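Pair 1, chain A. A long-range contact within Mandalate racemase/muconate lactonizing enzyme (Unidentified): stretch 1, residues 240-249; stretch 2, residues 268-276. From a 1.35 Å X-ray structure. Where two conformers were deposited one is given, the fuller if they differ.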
# COMPACT_ATOMS: atom_id res chain seq x y z
N GLN A 240 17.10 -7.19 -8.20
CA GLN A 240 16.13 -7.30 -7.12
C GLN A 240 15.91 -5.90 -6.56
O GLN A 240 16.68 -5.40 -5.74
CB GLN A 240 16.64 -8.28 -6.04
CG GLN A 240 15.57 -9.20 -5.44
CD GLN A 240 14.59 -8.46 -4.56
OE1 GLN A 240 14.45 -7.24 -4.63
NE2 GLN A 240 13.88 -9.20 -3.72
N GLU A 241 14.85 -5.25 -7.04
CA GLU A 241 14.65 -3.83 -6.79
C GLU A 241 14.18 -3.54 -5.37
O GLU A 241 14.50 -2.50 -4.79
CB GLU A 241 13.69 -3.22 -7.82
CG GLU A 241 14.16 -3.34 -9.27
CD GLU A 241 14.01 -4.73 -9.84
OE1 GLU A 241 13.12 -5.49 -9.38
OE2 GLU A 241 14.76 -5.08 -10.78
N GLU A 242 13.45 -4.48 -4.78
CA GLU A 242 12.99 -4.29 -3.41
C GLU A 242 14.16 -4.34 -2.43
O GLU A 242 14.19 -3.59 -1.45
CB GLU A 242 11.92 -5.33 -3.08
CG GLU A 242 10.58 -5.09 -3.81
CD GLU A 242 10.67 -5.20 -5.34
OE1 GLU A 242 11.44 -6.04 -5.85
OE2 GLU A 242 9.97 -4.43 -6.05
N ALA A 243 15.14 -5.19 -2.72
CA ALA A 243 16.29 -5.34 -1.84
C ALA A 243 17.15 -4.08 -1.84
O ALA A 243 17.57 -3.61 -0.79
CB ALA A 243 17.11 -6.55 -2.25
N ILE A 244 17.41 -3.52 -3.02
CA ILE A 244 18.20 -2.30 -3.05
C ILE A 244 17.42 -1.12 -2.45
O ILE A 244 17.99 -0.28 -1.76
CB ILE A 244 18.76 -2.02 -4.47
CG1 ILE A 244 19.83 -0.93 -4.42
CG2 ILE A 244 17.66 -1.67 -5.47
CD1 ILE A 244 20.60 -0.81 -5.71
N ALA A 245 16.10 -1.11 -2.65
CA ALA A 245 15.27 -0.07 -2.03
C ALA A 245 15.28 -0.15 -0.50
O ALA A 245 15.17 0.87 0.17
CB ALA A 245 13.85 -0.13 -2.55
N GLN A 246 15.41 -1.35 0.04
CA GLN A 246 15.52 -1.51 1.48
C GLN A 246 16.74 -0.78 2.03
O GLN A 246 16.69 -0.16 3.10
CB GLN A 246 15.56 -2.99 1.86
CG GLN A 246 14.17 -3.60 1.97
CD GLN A 246 13.30 -2.88 2.99
OE1 GLN A 246 13.73 -2.63 4.12
NE2 GLN A 246 12.08 -2.54 2.59
N VAL A 247 17.85 -0.83 1.29
CA VAL A 247 19.06 -0.12 1.69
C VAL A 247 18.79 1.39 1.65
O VAL A 247 19.07 2.12 2.60
CB VAL A 247 20.28 -0.49 0.83
CG1 VAL A 247 21.51 0.25 1.33
CG2 VAL A 247 20.51 -1.99 0.85
N ALA A 248 18.20 1.86 0.55
CA ALA A 248 17.90 3.29 0.41
C ALA A 248 17.02 3.81 1.54
O ALA A 248 17.21 4.91 2.04
CB ALA A 248 17.26 3.56 -0.94
N LYS A 249 16.05 3.00 1.96
CA LYS A 249 15.13 3.39 3.03
C LYS A 249 15.84 3.58 4.36
O LYS A 249 15.38 4.35 5.20
CB LYS A 249 14.02 2.35 3.18
CG LYS A 249 13.01 2.40 2.05
CD LYS A 249 12.08 1.20 2.08
CE LYS A 249 11.27 1.11 0.79
NZ LYS A 249 10.52 -0.17 0.66
N HIS A 268 12.81 1.63 -14.99
CA HIS A 268 11.48 1.90 -14.48
C HIS A 268 11.20 1.09 -13.21
O HIS A 268 10.76 1.64 -12.20
CB HIS A 268 10.43 1.58 -15.55
CG HIS A 268 9.02 1.67 -15.07
ND1 HIS A 268 8.44 2.85 -14.65
CD2 HIS A 268 8.07 0.71 -14.93
CE1 HIS A 268 7.18 2.62 -14.29
NE2 HIS A 268 6.94 1.33 -14.44
N LYS A 269 11.48 -0.21 -13.24
CA LYS A 269 11.24 -1.05 -12.07
C LYS A 269 12.05 -0.55 -10.87
O LYS A 269 11.55 -0.49 -9.75
CB LYS A 269 11.61 -2.50 -12.37
CG LYS A 269 10.74 -3.17 -13.39
CD LYS A 269 11.19 -4.62 -13.59
CE LYS A 269 10.48 -5.25 -14.77
NZ LYS A 269 11.05 -6.58 -15.13
N LEU A 270 13.30 -0.19 -11.13
CA LEU A 270 14.17 0.33 -10.08
C LEU A 270 13.62 1.61 -9.45
O LEU A 270 13.53 1.72 -8.22
CB LEU A 270 15.56 0.59 -10.65
CG LEU A 270 16.59 1.22 -9.71
CD1 LEU A 270 17.07 0.20 -8.69
CD2 LEU A 270 17.76 1.76 -10.52
N LEU A 271 13.23 2.56 -10.29
CA LEU A 271 12.71 3.84 -9.80
C LEU A 271 11.37 3.68 -9.09
O LEU A 271 11.12 4.33 -8.08
CB LEU A 271 12.59 4.83 -10.96
CG LEU A 271 13.93 5.31 -11.51
CD1 LEU A 271 13.72 5.92 -12.89
CD2 LEU A 271 14.57 6.32 -10.55
N GLN A 272 10.51 2.81 -9.61
CA GLN A 272 9.20 2.56 -8.99
C GLN A 272 9.36 2.06 -7.57
O GLN A 272 8.55 2.37 -6.70
CB GLN A 272 8.42 1.52 -9.79
CG GLN A 272 7.91 2.01 -11.12
CD GLN A 272 6.82 3.04 -10.99
OE1 GLN A 272 7.08 4.24 -10.98
NE2 GLN A 272 5.57 2.58 -10.89
N ALA A 273 10.42 1.28 -7.33
CA ALA A 273 10.68 0.71 -6.01
C ALA A 273 11.34 1.71 -5.05
O ALA A 273 11.45 1.43 -3.86
CB ALA A 273 11.56 -0.54 -6.13
N GLY A 274 11.81 2.84 -5.58
CA GLY A 274 12.61 3.77 -4.78
C GLY A 274 14.02 3.23 -4.56
O GLY A 274 14.65 3.48 -3.54
N GLY A 275 14.51 2.46 -5.53
CA GLY A 275 15.76 1.75 -5.37
C GLY A 275 17.04 2.56 -5.47
O GLY A 275 18.07 2.15 -4.94
N ALA A 276 16.99 3.70 -6.16
CA ALA A 276 18.18 4.54 -6.32
C ALA A 276 17.76 5.94 -6.75
O ALA A 276 16.71 6.12 -7.37
CB ALA A 276 19.13 3.94 -7.35
O HOH W 1 13.61 3.46 -0.94
O HOH W 2 10.42 -0.79 -2.50

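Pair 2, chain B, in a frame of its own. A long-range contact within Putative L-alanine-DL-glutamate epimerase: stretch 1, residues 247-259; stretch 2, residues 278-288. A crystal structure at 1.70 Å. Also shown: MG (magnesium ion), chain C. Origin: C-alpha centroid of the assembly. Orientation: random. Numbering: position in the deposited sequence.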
# COMPACT_ATOMS: atom_id res chain seq x y z
N ASP B 247 -24.76 6.64 -3.81
CA ASP B 247 -24.22 7.40 -2.70
C ASP B 247 -23.73 6.41 -1.64
O ASP B 247 -24.38 5.42 -1.35
CB ASP B 247 -25.26 8.35 -2.14
CG ASP B 247 -25.66 9.38 -3.14
OD1 ASP B 247 -24.76 10.13 -3.60
OD2 ASP B 247 -26.86 9.42 -3.47
N SER B 248 -22.57 6.71 -1.07
CA SER B 248 -21.92 5.82 -0.12
C SER B 248 -20.97 6.60 0.75
O SER B 248 -20.27 7.50 0.25
CB SER B 248 -21.12 4.77 -0.90
OG SER B 248 -20.48 3.87 -0.01
N TYR B 249 -20.88 6.20 2.02
CA TYR B 249 -19.86 6.70 2.91
C TYR B 249 -18.71 5.68 3.10
O TYR B 249 -17.93 5.77 4.06
CB TYR B 249 -20.51 7.07 4.23
CG TYR B 249 -21.46 8.25 4.11
CD1 TYR B 249 -21.04 9.42 3.54
CD2 TYR B 249 -22.78 8.18 4.59
CE1 TYR B 249 -21.86 10.52 3.43
CE2 TYR B 249 -23.62 9.29 4.49
CZ TYR B 249 -23.14 10.45 3.91
OH TYR B 249 -23.92 11.58 3.79
N SER B 250 -18.62 4.73 2.19
CA SER B 250 -17.52 3.77 2.13
C SER B 250 -16.74 3.89 0.82
O SER B 250 -17.12 3.26 -0.18
CB SER B 250 -18.04 2.35 2.24
OG SER B 250 -16.92 1.43 2.15
N PRO B 251 -15.66 4.66 0.82
CA PRO B 251 -14.87 4.76 -0.41
C PRO B 251 -14.39 3.38 -0.84
O PRO B 251 -14.40 3.08 -2.03
CB PRO B 251 -13.69 5.67 -0.03
CG PRO B 251 -14.19 6.43 1.14
CD PRO B 251 -15.19 5.59 1.86
N GLN B 252 -13.99 2.53 0.12
CA GLN B 252 -13.52 1.16 -0.24
C GLN B 252 -14.65 0.32 -0.87
O GLN B 252 -14.45 -0.35 -1.89
CB GLN B 252 -12.90 0.48 1.00
CG GLN B 252 -12.55 -0.97 0.85
CD GLN B 252 -12.15 -1.64 2.19
OE1 GLN B 252 -11.77 -0.98 3.16
NE2 GLN B 252 -12.27 -2.95 2.24
N GLY B 253 -15.85 0.38 -0.30
CA GLY B 253 -16.97 -0.40 -0.79
C GLY B 253 -17.43 0.10 -2.15
O GLY B 253 -17.65 -0.68 -3.07
N LEU B 254 -17.55 1.42 -2.29
CA LEU B 254 -17.93 1.99 -3.59
C LEU B 254 -16.89 1.67 -4.64
O LEU B 254 -17.26 1.32 -5.77
CB LEU B 254 -18.18 3.48 -3.50
CG LEU B 254 -18.67 4.17 -4.76
CD1 LEU B 254 -20.01 3.56 -5.25
CD2 LEU B 254 -18.78 5.70 -4.57
N ALA B 255 -15.61 1.77 -4.29
CA ALA B 255 -14.56 1.40 -5.25
C ALA B 255 -14.65 -0.07 -5.68
O ALA B 255 -14.40 -0.39 -6.83
CB ALA B 255 -13.16 1.73 -4.71
N TYR B 256 -15.00 -0.95 -4.76
CA TYR B 256 -15.18 -2.37 -5.09
C TYR B 256 -16.32 -2.50 -6.10
O TYR B 256 -16.21 -3.22 -7.11
CB TYR B 256 -15.44 -3.22 -3.81
CG TYR B 256 -15.43 -4.68 -4.12
CD1 TYR B 256 -14.24 -5.41 -4.05
CD2 TYR B 256 -16.56 -5.33 -4.58
CE1 TYR B 256 -14.20 -6.73 -4.36
CE2 TYR B 256 -16.53 -6.68 -4.93
CZ TYR B 256 -15.34 -7.37 -4.84
OH TYR B 256 -15.28 -8.69 -5.19
N VAL B 257 -17.43 -1.83 -5.83
CA VAL B 257 -18.56 -1.85 -6.72
C VAL B 257 -18.16 -1.35 -8.11
O VAL B 257 -18.46 -2.01 -9.11
CB VAL B 257 -19.77 -1.07 -6.13
CG1 VAL B 257 -20.88 -0.94 -7.17
CG2 VAL B 257 -20.28 -1.79 -4.84
N ARG B 258 -17.49 -0.20 -8.18
CA ARG B 258 -17.12 0.34 -9.49
C ARG B 258 -16.24 -0.64 -10.26
O ARG B 258 -16.42 -0.87 -11.47
CB ARG B 258 -16.45 1.70 -9.38
CG ARG B 258 -16.23 2.36 -10.74
CD ARG B 258 -15.11 3.34 -10.69
NE ARG B 258 -14.86 3.95 -12.00
CZ ARG B 258 -13.74 4.58 -12.32
NH1 ARG B 258 -12.71 4.68 -11.45
NH2 ARG B 258 -13.61 5.10 -13.52
N ASN B 259 -15.28 -1.24 -9.56
CA ASN B 259 -14.33 -2.15 -10.20
C ASN B 259 -15.02 -3.32 -10.86
O ASN B 259 -14.47 -3.90 -11.82
CB ASN B 259 -13.32 -2.64 -9.17
CG ASN B 259 -12.14 -3.34 -9.79
OD1 ASN B 259 -11.68 -2.96 -10.87
ND2 ASN B 259 -11.63 -4.36 -9.10
N LYS B 278 -11.86 13.51 -1.51
CA LYS B 278 -10.53 12.94 -1.70
C LYS B 278 -10.47 11.43 -1.50
O LYS B 278 -9.89 10.75 -2.34
CB LYS B 278 -9.51 13.67 -0.83
CG LYS B 278 -8.09 13.06 -0.85
CD LYS B 278 -7.13 13.91 -0.02
CE LYS B 278 -5.99 13.07 0.55
NZ LYS B 278 -5.18 12.36 -0.52
N PRO B 279 -11.03 10.86 -0.40
CA PRO B 279 -10.91 9.42 -0.26
C PRO B 279 -11.54 8.61 -1.41
O PRO B 279 -11.04 7.53 -1.74
CB PRO B 279 -11.62 9.13 1.07
CG PRO B 279 -11.80 10.40 1.72
CD PRO B 279 -11.63 11.49 0.78
N PHE B 280 -12.58 9.14 -2.03
CA PHE B 280 -13.22 8.48 -3.14
C PHE B 280 -12.33 8.52 -4.36
O PHE B 280 -12.16 7.51 -5.05
CB PHE B 280 -14.60 9.08 -3.41
CG PHE B 280 -15.57 8.85 -2.28
CD1 PHE B 280 -16.35 7.72 -2.25
CD2 PHE B 280 -15.67 9.76 -1.23
CE1 PHE B 280 -17.23 7.49 -1.19
CE2 PHE B 280 -16.54 9.56 -0.19
CZ PHE B 280 -17.34 8.40 -0.18
N PHE B 281 -11.73 9.67 -4.64
CA PHE B 281 -10.86 9.76 -5.81
C PHE B 281 -9.60 8.91 -5.60
O PHE B 281 -9.13 8.22 -6.53
CB PHE B 281 -10.50 11.22 -6.11
CG PHE B 281 -11.68 12.12 -6.48
CD1 PHE B 281 -12.97 11.65 -6.63
CD2 PHE B 281 -11.45 13.47 -6.73
CE1 PHE B 281 -14.00 12.50 -6.98
CE2 PHE B 281 -12.49 14.33 -7.07
CZ PHE B 281 -13.77 13.83 -7.21
N ASP B 282 -9.04 8.93 -4.39
CA ASP B 282 -7.85 8.11 -4.09
C ASP B 282 -8.11 6.61 -4.30
O ASP B 282 -7.19 5.86 -4.68
CB ASP B 282 -7.41 8.36 -2.65
CG ASP B 282 -6.76 9.74 -2.46
OD1 ASP B 282 -6.48 10.43 -3.45
OD2 ASP B 282 -6.51 10.06 -1.30
N ALA B 283 -9.35 6.20 -4.07
CA ALA B 283 -9.77 4.82 -4.22
C ALA B 283 -10.25 4.43 -5.62
O ALA B 283 -10.59 3.27 -5.83
CB ALA B 283 -10.84 4.49 -3.16
N ASN B 284 -10.24 5.36 -6.57
CA ASN B 284 -10.79 5.09 -7.92
C ASN B 284 -12.25 4.70 -7.83
O ASN B 284 -12.73 3.83 -8.58
CB ASN B 284 -10.03 3.97 -8.64
CG ASN B 284 -8.63 4.35 -8.96
OD1 ASN B 284 -8.40 5.39 -9.55
ND2 ASN B 284 -7.68 3.47 -8.62
N ALA B 285 -13.00 5.35 -6.94
CA ALA B 285 -14.36 4.93 -6.68
C ALA B 285 -15.38 5.42 -7.71
O ALA B 285 -16.49 4.88 -7.76
CB ALA B 285 -14.82 5.39 -5.25
N VAL B 286 -15.05 6.45 -8.50
CA VAL B 286 -16.07 7.05 -9.40
C VAL B 286 -15.61 7.31 -10.84
O VAL B 286 -14.46 7.67 -11.10
CB VAL B 286 -16.67 8.36 -8.85
CG1 VAL B 286 -17.36 8.12 -7.49
CG2 VAL B 286 -15.63 9.44 -8.76
N ASP B 287 -16.53 7.12 -11.77
CA ASP B 287 -16.37 7.70 -13.10
C ASP B 287 -16.68 9.20 -13.09
O ASP B 287 -15.96 10.00 -13.73
CB ASP B 287 -17.27 7.00 -14.11
CG ASP B 287 -16.84 5.58 -14.37
OD1 ASP B 287 -16.03 5.37 -15.29
OD2 ASP B 287 -17.26 4.66 -13.63
N VAL B 288 -17.79 9.57 -12.45
CA VAL B 288 -18.27 10.96 -12.42
C VAL B 288 -18.51 11.40 -11.00
O VAL B 288 -19.08 10.65 -10.22
CB VAL B 288 -19.57 11.07 -13.21
CG1 VAL B 288 -20.16 12.49 -13.10
CG2 VAL B 288 -19.34 10.67 -14.68
MG MG C . -23.15 13.88 3.44
O HOH W 3 -12.51 1.05 -8.29
O HOH W 4 -23.03 15.17 5.41
O HOH W 5 -20.71 13.64 4.01

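In both pairs a helix packs against the C-terminal end of a second helix and the turn that follows it. Fourteen central residues superpose with an RMSD of 0.4 Å, and the helix axes approach to 9.3 Å in pair 1 and 9.1 Å in pair 2, crossing at -39° and -37°. The register is the same: the CA atoms of A:Ala245 and A:Gly275 lie 3.8 Å apart, as do those of the matching B:Ala255 and B:Ala285.

Each second helix ends in a Schellman motif. A:Gly274 and its match B:Asn284 adopt positive phi, and the next residue bonds back into the last turn, A:Gly275 N to A:Leu270 O and B:Ala285 N to B:Phe280 O, both 3.0 Å. The first helix is also capped alike by different residues: A:Gln240 OE1 accepts from A:Ala243 N at 2.9 Å, and B:Ser250 OG from B:Gly253 N at 2.9 Å.

The centre is built from small residues. A:Ala245 CB lies 3.1 Å from A:Ala273 O, and B:Ala255 CB lies 3.2 Å from B:Ala283 O; such close approach leaves little space for side chains between the backbones. Water 1 lies within hydrogen-bonding reach of A:Ala245 O (3.2 Å) and A:Gly274 O (2.8 Å); in pair 2 water 3 donates to both B:Ala255 O and B:Asn284 O, each 2.8 Å away.

Around this centre the solutions diverge. In pair 1, A:Leu270 CD1 meets A:Ile244 CG2 at 3.8 Å. A CB on A:Gly275 would clash with that same CD1, so glycine suits the leucine conformation. In pair 2 the matching B:Phe280 places its ring under B:Pro251, whose CG sits 3.9 Å from the ring centroid, over the face. B:Ala285 keeps its methyl, which B:Leu254 CD2 contacts at 4.0 Å from B:Ala285 CB. Where B:Pro251 offers a compact ring, A:Glu241 lays its aliphatic portion on the helix, with CG 3.8 Å from A:Leu270 CA.

Another difference lies one turn further along the first helix. A:Ala248 merely touches the turn, its CB 3.7 Å from A:Gly274 O, whereas at the matching position B:Arg258 NH1 donates to B:Asn284 O at 3.0 Å. Within pair 2, B:Arg258 NE and NH2 also bind B:Asp287 OD2 and OD1, each at 3.0 Å, in a two-pronged salt bridge. No direct hydrogen bond crosses between the stretches of pair 1.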